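Local atomic coordinates of alpha-1,3-glucanase (Streptomyces thermodiastaticus, PDB entry 7C7D), a protein that hydrolyses internal alpha-1,3-glucosidic bonds of alpha-1,3-glucans, as a thermostable endo-acting glycoside hydrolase of family GH87. Residues W382-P387 and K438-H444; G311-S317 and T334-L340; P498-F504 and T527-Q533; A552-C558 and T580-C585. One frame throughout, in Å; residues are numbered along the deposited sequence.

Contact 1 (W382-P387 and K438-H444); sequences WSLYAP and KFAEPFH
Trp382 reaches across to the 438-444 loop with its indole nitrogen, and NE1 gives its hydrogen to Lys438 O at 2.9 Å. The acceptor lies close to the indole plane, whereas NE1 sits above the plane of that carbonyl. With CG anti to the backbone N (chi1 -177°), the indole is swung out far enough for this bond, and its face receives the edge of the Phe439 ring in a T-shaped pair, planes at 86°. Two backbone bonds form a single bridge around Leu384 and Phe443: His444 N donates to Ser383 O over 2.9 Å, and Tyr385 N to Pro442 O over 2.8 Å. The peptide bond before Pro442 is cis. His444 adds a weak bond from NE2 to Tyr385 O at 3.1 Å, while Pro387 CD sits over the centre of the imidazole face, a CH-pi contact. Within its own loop Glu441 serves two donors, OE2 taking the salt bridge from Lys438 NZ and OE1 the hydrogen of Phe443 N. Ser383 OG is bonded to Asp388 N. Loops like these, leaving strands two places apart in one parallel sheet and meeting beyond the strand between them, fit a parallel beta-helix of the pectate-lyase type.

Contact 2 (G311-S317 and T334-L340); sequences GSLGPGS and TGTNDDL
Thr334 begins the contact through its backbone, its N bonding to Gly311 O at 3.0 Å, while OG1 rests against Gly311 CA. Beyond Gly335, the carbonyl of Thr336 accepts twice: Ser312 OG donates a short bond of 2.7 Å to Thr336 O, and Gly314 N adds a weak one. The methyl CG2 of Thr336 meets the ring of Pro315 at CD. Asn337 then turns its amide toward the partner segment. Its CG lies beside the backbone N (chi1 -75°), which lets OD1 take the hydrogen of Leu313 N at 2.8 Å, nearly straight at 164°; a side-chain oxygen thus satisfies this backbone N-H. Both segments are corners between parallel strands of successive coils of the pectate-lyase-like beta-helix, and here they stack one upon the next. From Asn337 to Leu340 the chain makes a type II beta turn. Within it Asp338 O receives Gly316 N at 3.0 Å, and Asp338 CB lies against Pro315 CB. Asp339 O is joined to Ser317 O by a water that donates to both, while the carboxylate of Asp339 turns elsewhere, to Asn363. Leu340 finishes the walk: CG is anti to the backbone N (chi1 173°), and CD1 reaches Leu313 CD1 at 4.0 Å and packs on Ser317 CB.

Contact 3 (P498-F504 and T527-Q533); sequences PYSAFEF and TGTVVVQ
Gln533 and Glu503 stand side by side on one face of a parallel pair of strands, pointing the same way, with carboxylate and amide planes turned 50° apart. Both chains are extended, and Gln533, with CG anti to the backbone N (chi1 -179°), carries its amide past the strand to Ser500. There Ser500 OG donates to Gln533 OE1 at 2.8 Å, coming from above the amide plane. The other end of the amide is held too, since NE2 bonds to Pro470 O and Glu535 OE1. The neighbouring Glu503 accepts from Gly472 N at OE1.

On the opposite face the side chains are apolar. Val532 CG1 meets the edge of the Phe504 ring, lying in its plane, 3.8 Å from CE2. Phe502 brings its own ring edge up to the Val531 carbonyl and extends among Ile489, Ile494, Val519 and Ala522 in the interior of the coil. Ahead of the strands, Thr529 CG2 comes obliquely to the Tyr499 ring, and Thr527 CG2 packs on Tyr499 O.

Between these faces runs the ladder. Phe502 N bonds to Val531 O at 2.8 Å, Gln533 N to Phe502 O at 2.8 Å and Phe504 N to Gln533 O at 2.9 Å, the pattern of adjacent rungs in a parallel beta-helix. Val531 marks the corner of its chain, and Ala501 N bonds to Val530 O just before it. The chemistry is divided: the successive coils meet through a polar face, with an amide bonded at both ends, and an apolar one, on either side of the backbone ladder that pairs them.

Contact 4 (A552-C558 and T580-C585); sequences AAGIYNC and TTWSDC
Trp582 fills the hollow beside strand 553-557, the last strand of its parallel sheet in the beta-helix, where segment 580-585, near the C-terminal end, runs alongside it in the same direction. With CG anti to the backbone N (chi1 -175°), the indole lies across the two alanines where the strand begins, Ala552 just before it and Ala553 in it: Ala552 CB meets CZ3 at 4.0 Å, and Ala553 CB touches Trp582 CB and comes up to the indole edge. Over the same side of the indole as Ala552 CB, but at its five-membered end, comes the Tyr556 ring, whose CD1 approaches Trp582 CD1 at 3.6 Å, the planes inclined at 50°. Trp588 stacks on Tyr556.

Trp582 N bonds to Ile555 O at 2.8 Å and Ile555 N to Thr580 O at 2.9 Å. At the corner Gly554, bare of a side chain, comes close enough for its N to bond Thr580 OG1 at 3.0 Å. A water joins Asn557 N and Trp582 O farther along. Beyond it Cys558 SG and Cys585 SG form a disulfide of 2.0 Å with chi3 -86°, Cys558 SG lying 3.3 Å above the plane of the Tyr556 ring, toward its rim.

All four contacts join segments along the same beta-helix, and they follow one another along the chain without interleaving. Contacts 1 and 2 sit on the same side of the chain's centre, their centres 18 Å apart and their nearest atoms about 5 Å apart. Contacts 3 and 4 are continuous: strands 530-534 and 553-557 are neighbours, Thr529 O lies 2.8 Å from Ala552 N, and Val532 O lies 2.9 Å from Tyr556 N, both probable hydrogen bonds. Contact 2 and contact 4 are farthest apart, with centres 46 Å distant. The calcium ion is bound elsewhere, by Glu63, Glu65, Ser88, Gln91 and Asp191, so no contact contributes a ligand to it.

Contact 1 (W382-P387 and K438-H444)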
# COMPACT_ATOMS: atom_id res chain seq x y z
N TRP A 382 7.80 -8.60 8.73
CA TRP A 382 9.15 -9.15 8.60
C TRP A 382 9.55 -9.64 9.98
O TRP A 382 9.85 -8.83 10.87
CB TRP A 382 10.11 -8.08 8.08
CG TRP A 382 11.50 -8.57 7.85
CD1 TRP A 382 11.91 -9.85 7.65
CD2 TRP A 382 12.68 -7.75 7.80
NE1 TRP A 382 13.28 -9.89 7.49
CE2 TRP A 382 13.77 -8.61 7.57
CE3 TRP A 382 12.91 -6.38 7.92
CZ2 TRP A 382 15.08 -8.14 7.46
CZ3 TRP A 382 14.21 -5.91 7.81
CH2 TRP A 382 15.28 -6.79 7.58
N SER A 383 9.54 -10.95 10.17
CA SER A 383 9.70 -11.54 11.50
C SER A 383 11.18 -11.71 11.86
O SER A 383 11.70 -12.81 12.04
CB SER A 383 8.93 -12.84 11.61
OG SER A 383 7.55 -12.56 11.82
N LEU A 384 11.85 -10.57 11.99
CA LEU A 384 13.17 -10.50 12.59
C LEU A 384 13.04 -10.39 14.10
O LEU A 384 12.06 -9.84 14.61
CB LEU A 384 13.88 -9.24 12.10
CG LEU A 384 14.70 -9.24 10.82
CD1 LEU A 384 15.69 -8.08 10.88
CD2 LEU A 384 15.43 -10.55 10.61
N TYR A 385 14.03 -10.93 14.81
CA TYR A 385 14.16 -10.83 16.26
C TYR A 385 13.18 -11.74 17.01
O TYR A 385 13.59 -12.54 17.85
CB TYR A 385 14.04 -9.39 16.78
CG TYR A 385 14.73 -8.34 15.93
CD1 TYR A 385 16.10 -8.35 15.76
CD2 TYR A 385 13.99 -7.33 15.31
CE1 TYR A 385 16.73 -7.39 14.98
CE2 TYR A 385 14.61 -6.37 14.54
CZ TYR A 385 15.98 -6.40 14.38
OH TYR A 385 16.60 -5.44 13.61
N ALA A 386 11.89 -11.59 16.72
CA ALA A 386 10.85 -12.39 17.34
C ALA A 386 9.72 -12.50 16.33
O ALA A 386 9.49 -11.55 15.57
CB ALA A 386 10.33 -11.74 18.62
N PRO A 387 9.01 -13.62 16.29
CA PRO A 387 7.97 -13.78 15.27
C PRO A 387 6.81 -12.82 15.48
O PRO A 387 6.32 -12.64 16.60
CB PRO A 387 7.52 -15.24 15.44
CG PRO A 387 7.90 -15.58 16.85
CD PRO A 387 9.17 -14.82 17.13
N LYS A 438 14.69 -14.37 4.19
CA LYS A 438 15.02 -13.86 5.52
C LYS A 438 15.58 -12.45 5.52
O LYS A 438 15.30 -11.68 6.45
CB LYS A 438 15.96 -14.83 6.24
CG LYS A 438 17.34 -14.95 5.65
CD LYS A 438 18.13 -15.99 6.42
CE LYS A 438 19.51 -16.18 5.84
NZ LYS A 438 20.28 -17.17 6.63
N PHE A 439 16.39 -12.09 4.52
CA PHE A 439 17.09 -10.81 4.44
C PHE A 439 18.18 -10.61 5.49
O PHE A 439 19.24 -10.05 5.18
CB PHE A 439 16.13 -9.61 4.44
CG PHE A 439 15.09 -9.65 3.36
CD1 PHE A 439 15.40 -9.28 2.06
CD2 PHE A 439 13.80 -10.04 3.65
CE1 PHE A 439 14.44 -9.30 1.07
CE2 PHE A 439 12.83 -10.06 2.66
CZ PHE A 439 13.15 -9.70 1.37
N ALA A 440 17.94 -11.02 6.73
CA ALA A 440 18.89 -10.85 7.83
C ALA A 440 18.55 -11.85 8.92
O ALA A 440 17.58 -12.60 8.82
CB ALA A 440 18.86 -9.41 8.35
N GLU A 441 19.34 -11.85 9.99
CA GLU A 441 19.13 -12.73 11.13
C GLU A 441 19.06 -11.90 12.40
O GLU A 441 19.62 -10.81 12.47
CB GLU A 441 20.27 -13.75 11.24
CG GLU A 441 20.33 -14.76 10.10
CD GLU A 441 19.29 -15.88 10.21
OE1 GLU A 441 18.47 -15.86 11.15
OE2 GLU A 441 19.31 -16.78 9.35
N PRO A 442 18.37 -12.41 13.45
CA PRO A 442 17.68 -13.69 13.53
C PRO A 442 16.28 -13.62 12.94
O PRO A 442 15.46 -12.80 13.34
CB PRO A 442 17.61 -13.95 15.04
CG PRO A 442 17.53 -12.60 15.63
CD PRO A 442 18.37 -11.70 14.75
N PHE A 443 16.02 -14.50 11.98
CA PHE A 443 14.76 -14.56 11.26
C PHE A 443 13.95 -15.75 11.75
O PHE A 443 14.49 -16.80 12.11
CB PHE A 443 15.03 -14.70 9.77
CG PHE A 443 13.79 -14.82 8.92
CD1 PHE A 443 12.94 -13.73 8.75
CD2 PHE A 443 13.48 -16.01 8.28
CE1 PHE A 443 11.80 -13.84 7.96
CE2 PHE A 443 12.35 -16.12 7.48
CZ PHE A 443 11.51 -15.03 7.33
N HIS A 444 12.63 -15.58 11.78
CA HIS A 444 11.72 -16.63 12.22
C HIS A 444 10.83 -17.06 11.06
O HIS A 444 9.89 -16.34 10.70
CB HIS A 444 10.89 -16.14 13.40
CG HIS A 444 11.73 -15.87 14.60
ND1 HIS A 444 11.93 -16.80 15.60
CD2 HIS A 444 12.50 -14.80 14.93
CE1 HIS A 444 12.75 -16.30 16.51
NE2 HIS A 444 13.11 -15.09 16.13

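Contact 2 (G311-S317 and T334-L340)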
# COMPACT_ATOMS: atom_id res chain seq x y z
N GLY A 311 9.14 2.56 15.69
CA GLY A 311 9.35 1.84 16.93
C GLY A 311 8.07 1.29 17.54
O GLY A 311 7.30 0.58 16.89
N SER A 312 7.84 1.64 18.80
CA SER A 312 6.83 0.98 19.61
C SER A 312 5.79 1.98 20.10
O SER A 312 6.13 3.01 20.68
CB SER A 312 7.49 0.31 20.81
OG SER A 312 6.55 -0.05 21.79
N LEU A 313 4.51 1.63 19.91
CA LEU A 313 3.41 2.35 20.51
C LEU A 313 2.90 1.68 21.78
O LEU A 313 1.94 2.16 22.39
CB LEU A 313 2.26 2.52 19.52
CG LEU A 313 2.58 3.37 18.29
CD1 LEU A 313 1.40 3.37 17.33
CD2 LEU A 313 2.95 4.79 18.70
N GLY A 314 3.55 0.60 22.21
CA GLY A 314 3.18 -0.10 23.42
C GLY A 314 1.91 -0.91 23.25
O GLY A 314 1.30 -0.95 22.18
N PRO A 315 1.50 -1.57 24.32
CA PRO A 315 0.28 -2.39 24.27
C PRO A 315 -0.99 -1.55 24.34
O PRO A 315 -1.04 -0.48 24.94
CB PRO A 315 0.39 -3.26 25.53
CG PRO A 315 1.21 -2.41 26.48
CD PRO A 315 2.20 -1.68 25.61
N GLY A 316 -2.05 -2.07 23.71
CA GLY A 316 -3.36 -1.45 23.84
C GLY A 316 -3.49 -0.13 23.13
O GLY A 316 -4.22 0.76 23.60
N SER A 317 -2.83 0.03 21.99
CA SER A 317 -2.79 1.31 21.30
C SER A 317 -3.56 1.24 19.99
O SER A 317 -3.98 0.17 19.54
CB SER A 317 -1.33 1.71 21.06
OG SER A 317 -0.75 2.04 22.30
N THR A 334 8.29 -1.95 15.70
CA THR A 334 9.15 -2.95 16.31
C THR A 334 8.81 -3.02 17.79
O THR A 334 8.17 -2.13 18.34
CB THR A 334 10.62 -2.54 16.22
OG1 THR A 334 10.81 -1.27 16.86
CG2 THR A 334 11.06 -2.44 14.77
N GLY A 335 9.26 -4.10 18.43
CA GLY A 335 9.09 -4.19 19.87
C GLY A 335 7.64 -4.45 20.25
O GLY A 335 6.88 -5.10 19.53
N THR A 336 7.25 -3.92 21.41
CA THR A 336 5.93 -4.22 21.95
C THR A 336 4.88 -3.33 21.29
O THR A 336 4.90 -2.11 21.45
CB THR A 336 5.92 -4.02 23.46
OG1 THR A 336 6.91 -4.87 24.04
CG2 THR A 336 4.55 -4.36 24.04
N ASN A 337 3.95 -3.96 20.57
CA ASN A 337 2.79 -3.28 20.00
C ASN A 337 1.56 -4.15 20.20
O ASN A 337 0.68 -4.20 19.33
CB ASN A 337 3.00 -2.97 18.52
CG ASN A 337 3.94 -1.80 18.31
OD1 ASN A 337 3.61 -0.66 18.64
ND2 ASN A 337 5.11 -2.08 17.75
N ASP A 338 1.47 -4.84 21.34
CA ASP A 338 0.45 -5.86 21.52
C ASP A 338 -0.93 -5.29 21.27
O ASP A 338 -1.30 -4.26 21.83
CB ASP A 338 0.47 -6.38 22.96
CG ASP A 338 1.78 -7.06 23.35
OD1 ASP A 338 2.74 -7.07 22.58
OD2 ASP A 338 1.83 -7.56 24.50
N ASP A 339 -1.71 -5.99 20.44
CA ASP A 339 -3.11 -5.67 20.21
C ASP A 339 -3.31 -4.33 19.51
O ASP A 339 -4.42 -3.80 19.50
CB ASP A 339 -3.93 -5.75 21.51
CG ASP A 339 -3.65 -7.01 22.28
OD1 ASP A 339 -3.80 -8.09 21.68
OD2 ASP A 339 -3.23 -6.94 23.46
N LEU A 340 -2.26 -3.79 18.89
CA LEU A 340 -2.39 -2.53 18.17
C LEU A 340 -3.43 -2.65 17.07
O LEU A 340 -3.47 -3.65 16.34
CB LEU A 340 -1.04 -2.15 17.56
CG LEU A 340 -0.98 -0.94 16.63
CD1 LEU A 340 -1.25 0.36 17.37
CD2 LEU A 340 0.36 -0.87 15.92
O HOH W 1 -0.93 -1.61 20.78
O HOH W 2 -5.49 -1.71 20.94

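Contact 3 (P498-F504 and T527-Q533)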
# COMPACT_ATOMS: atom_id res chain seq x y z
N PRO A 498 -0.93 -9.84 -15.60
CA PRO A 498 -0.12 -9.80 -16.82
C PRO A 498 0.66 -11.08 -17.06
O PRO A 498 0.92 -11.43 -18.22
CB PRO A 498 0.81 -8.60 -16.59
CG PRO A 498 0.82 -8.40 -15.10
CD PRO A 498 -0.54 -8.81 -14.63
N TYR A 499 1.02 -11.80 -15.99
CA TYR A 499 1.77 -13.05 -16.11
C TYR A 499 0.94 -14.16 -15.47
O TYR A 499 -0.17 -14.42 -15.92
CB TYR A 499 3.20 -12.88 -15.64
CG TYR A 499 3.90 -11.88 -16.52
CD1 TYR A 499 4.41 -12.27 -17.75
CD2 TYR A 499 3.98 -10.53 -16.17
CE1 TYR A 499 5.01 -11.36 -18.59
CE2 TYR A 499 4.58 -9.61 -17.02
CZ TYR A 499 5.09 -10.04 -18.23
OH TYR A 499 5.69 -9.15 -19.08
N SER A 500 1.45 -14.80 -14.42
CA SER A 500 0.79 -15.95 -13.82
C SER A 500 -0.10 -15.53 -12.65
O SER A 500 0.03 -14.44 -12.09
CB SER A 500 1.83 -16.95 -13.34
OG SER A 500 2.79 -16.27 -12.55
N ALA A 501 -1.01 -16.43 -12.28
CA ALA A 501 -1.92 -16.20 -11.15
C ALA A 501 -1.26 -16.66 -9.85
O ALA A 501 -0.90 -15.84 -9.01
CB ALA A 501 -3.27 -16.87 -11.40
N PHE A 502 -1.10 -17.97 -9.67
CA PHE A 502 -0.47 -18.54 -8.49
C PHE A 502 0.95 -18.96 -8.85
O PHE A 502 1.16 -19.64 -9.86
CB PHE A 502 -1.23 -19.77 -7.99
CG PHE A 502 -2.64 -19.48 -7.55
CD1 PHE A 502 -2.90 -18.93 -6.31
CD2 PHE A 502 -3.72 -19.78 -8.38
CE1 PHE A 502 -4.19 -18.67 -5.90
CE2 PHE A 502 -5.02 -19.53 -7.98
CZ PHE A 502 -5.25 -18.96 -6.74
N GLU A 503 1.92 -18.60 -8.01
CA GLU A 503 3.31 -18.98 -8.21
C GLU A 503 3.84 -19.67 -6.96
O GLU A 503 3.63 -19.19 -5.84
CB GLU A 503 4.17 -17.75 -8.51
CG GLU A 503 5.65 -18.07 -8.62
CD GLU A 503 6.54 -16.85 -8.72
OE1 GLU A 503 6.07 -15.71 -8.50
OE2 GLU A 503 7.74 -17.05 -9.01
N PHE A 504 4.50 -20.80 -7.16
CA PHE A 504 5.15 -21.54 -6.08
C PHE A 504 6.62 -21.66 -6.46
O PHE A 504 6.95 -22.20 -7.52
CB PHE A 504 4.47 -22.90 -5.90
CG PHE A 504 2.99 -22.76 -5.72
CD1 PHE A 504 2.47 -22.23 -4.56
CD2 PHE A 504 2.11 -23.06 -6.75
CE1 PHE A 504 1.11 -22.05 -4.40
CE2 PHE A 504 0.75 -22.88 -6.60
CZ PHE A 504 0.25 -22.38 -5.42
N THR A 527 -5.72 -14.36 -17.37
CA THR A 527 -4.35 -14.54 -16.92
C THR A 527 -3.43 -14.56 -18.13
O THR A 527 -3.67 -15.30 -19.08
CB THR A 527 -4.25 -15.87 -16.17
OG1 THR A 527 -5.20 -15.89 -15.09
CG2 THR A 527 -2.87 -16.09 -15.62
N GLY A 528 -2.39 -13.73 -18.09
CA GLY A 528 -1.52 -13.61 -19.26
C GLY A 528 -0.81 -14.90 -19.62
O GLY A 528 -0.70 -15.25 -20.80
N THR A 529 -0.32 -15.63 -18.62
CA THR A 529 0.40 -16.87 -18.90
C THR A 529 -0.31 -18.08 -18.31
O THR A 529 -1.16 -18.67 -18.97
CB THR A 529 1.87 -16.77 -18.45
OG1 THR A 529 1.93 -16.45 -17.06
CG2 THR A 529 2.61 -15.69 -19.25
N VAL A 530 0.02 -18.46 -17.07
CA VAL A 530 -0.46 -19.71 -16.50
C VAL A 530 -1.20 -19.46 -15.19
O VAL A 530 -0.90 -18.53 -14.44
CB VAL A 530 0.67 -20.74 -16.30
CG1 VAL A 530 1.30 -21.11 -17.63
CG2 VAL A 530 1.74 -20.20 -15.34
N VAL A 531 -2.17 -20.34 -14.90
CA VAL A 531 -2.86 -20.26 -13.62
C VAL A 531 -1.93 -20.67 -12.48
O VAL A 531 -1.95 -20.06 -11.40
CB VAL A 531 -4.16 -21.09 -13.65
CG1 VAL A 531 -4.84 -21.08 -12.29
CG2 VAL A 531 -5.09 -20.53 -14.72
N VAL A 532 -1.10 -21.69 -12.70
CA VAL A 532 -0.16 -22.18 -11.70
C VAL A 532 1.23 -22.21 -12.31
O VAL A 532 1.47 -22.92 -13.30
CB VAL A 532 -0.53 -23.58 -11.17
CG1 VAL A 532 0.54 -24.07 -10.19
CG2 VAL A 532 -1.89 -23.56 -10.50
N GLN A 533 2.15 -21.43 -11.73
CA GLN A 533 3.55 -21.40 -12.13
C GLN A 533 4.33 -22.08 -11.00
O GLN A 533 4.58 -21.47 -9.95
CB GLN A 533 3.99 -19.95 -12.32
CG GLN A 533 5.43 -19.75 -12.76
CD GLN A 533 5.77 -18.29 -12.94
OE1 GLN A 533 5.06 -17.55 -13.63
NE2 GLN A 533 6.86 -17.86 -12.32

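Contact 4 (A552-C558 and T580-C585)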
# COMPACT_ATOMS: atom_id res chain seq x y z
N ALA A 552 -1.73 -18.89 -21.74
CA ALA A 552 -0.73 -19.87 -22.18
C ALA A 552 -1.08 -21.31 -21.81
O ALA A 552 -1.05 -22.17 -22.69
CB ALA A 552 0.67 -19.50 -21.67
N ALA A 553 -1.37 -21.59 -20.55
CA ALA A 553 -1.67 -22.95 -20.10
C ALA A 553 -2.20 -22.89 -18.68
O ALA A 553 -2.03 -21.90 -17.97
CB ALA A 553 -0.42 -23.83 -20.13
N GLY A 554 -2.82 -23.99 -18.26
CA GLY A 554 -3.23 -24.09 -16.87
C GLY A 554 -2.04 -24.12 -15.92
O GLY A 554 -1.99 -23.36 -14.95
N ILE A 555 -1.06 -24.99 -16.20
CA ILE A 555 0.03 -25.29 -15.29
C ILE A 555 1.35 -25.24 -16.04
O ILE A 555 1.48 -25.84 -17.12
CB ILE A 555 -0.11 -26.69 -14.66
CG1 ILE A 555 -1.42 -26.84 -13.89
CG2 ILE A 555 1.08 -27.01 -13.77
CD1 ILE A 555 -1.67 -28.27 -13.44
N TYR A 556 2.34 -24.59 -15.45
CA TYR A 556 3.74 -24.73 -15.80
C TYR A 556 4.40 -25.38 -14.59
O TYR A 556 4.37 -24.82 -13.49
CB TYR A 556 4.34 -23.34 -16.05
CG TYR A 556 5.80 -23.31 -16.39
CD1 TYR A 556 6.23 -23.48 -17.70
CD2 TYR A 556 6.76 -23.05 -15.42
CE1 TYR A 556 7.57 -23.42 -18.03
CE2 TYR A 556 8.10 -23.00 -15.74
CZ TYR A 556 8.50 -23.18 -17.05
OH TYR A 556 9.84 -23.13 -17.37
N ASN A 557 4.93 -26.58 -14.77
CA ASN A 557 5.48 -27.35 -13.65
C ASN A 557 6.91 -27.73 -14.00
O ASN A 557 7.16 -28.75 -14.65
CB ASN A 557 4.61 -28.57 -13.34
CG ASN A 557 5.04 -29.29 -12.07
OD1 ASN A 557 6.17 -29.13 -11.59
ND2 ASN A 557 4.14 -30.10 -11.52
N CYS A 558 7.87 -26.91 -13.56
CA CYS A 558 9.27 -27.07 -13.95
C CYS A 558 10.15 -26.65 -12.77
O CYS A 558 10.68 -25.54 -12.74
CB CYS A 558 9.59 -26.25 -15.20
SG CYS A 558 8.42 -26.43 -16.61
N THR A 580 -4.83 -27.89 -18.62
CA THR A 580 -3.73 -28.09 -19.54
C THR A 580 -2.41 -27.78 -18.84
O THR A 580 -2.35 -26.97 -17.91
CB THR A 580 -3.86 -27.19 -20.78
OG1 THR A 580 -3.75 -25.82 -20.39
CG2 THR A 580 -5.18 -27.44 -21.50
N THR A 581 -1.36 -28.44 -19.32
CA THR A 581 -0.00 -28.27 -18.83
C THR A 581 0.88 -27.80 -19.99
O THR A 581 0.79 -28.33 -21.10
CB THR A 581 0.51 -29.59 -18.26
OG1 THR A 581 -0.34 -29.98 -17.17
CG2 THR A 581 1.93 -29.44 -17.76
N TRP A 582 1.70 -26.79 -19.72
CA TRP A 582 2.68 -26.34 -20.70
C TRP A 582 3.63 -27.48 -21.03
O TRP A 582 4.24 -28.07 -20.13
CB TRP A 582 3.44 -25.15 -20.09
CG TRP A 582 4.39 -24.50 -21.03
CD1 TRP A 582 5.75 -24.66 -21.04
CD2 TRP A 582 4.08 -23.58 -22.08
NE1 TRP A 582 6.30 -23.89 -22.04
CE2 TRP A 582 5.30 -23.22 -22.69
CE3 TRP A 582 2.89 -23.02 -22.56
CZ2 TRP A 582 5.36 -22.33 -23.76
CZ3 TRP A 582 2.96 -22.13 -23.63
CH2 TRP A 582 4.19 -21.80 -24.22
N SER A 583 3.75 -27.81 -22.32
CA SER A 583 4.41 -29.05 -22.70
C SER A 583 5.93 -29.00 -22.55
O SER A 583 6.55 -30.05 -22.34
CB SER A 583 4.05 -29.46 -24.13
OG SER A 583 2.64 -29.56 -24.30
N ASP A 584 6.54 -27.82 -22.66
CA ASP A 584 7.99 -27.70 -22.85
C ASP A 584 8.61 -26.88 -21.72
O ASP A 584 8.54 -25.65 -21.73
CB ASP A 584 8.28 -27.06 -24.21
CG ASP A 584 9.76 -27.06 -24.55
OD1 ASP A 584 10.58 -27.46 -23.70
OD2 ASP A 584 10.10 -26.65 -25.68
N CYS A 585 9.25 -27.57 -20.77
CA CYS A 585 9.87 -26.88 -19.64
C CYS A 585 11.09 -26.06 -20.04
O CYS A 585 11.54 -25.21 -19.26
CB CYS A 585 10.25 -27.87 -18.55
SG CYS A 585 8.91 -28.24 -17.41
O HOH W 3 5.05 -27.56 -17.48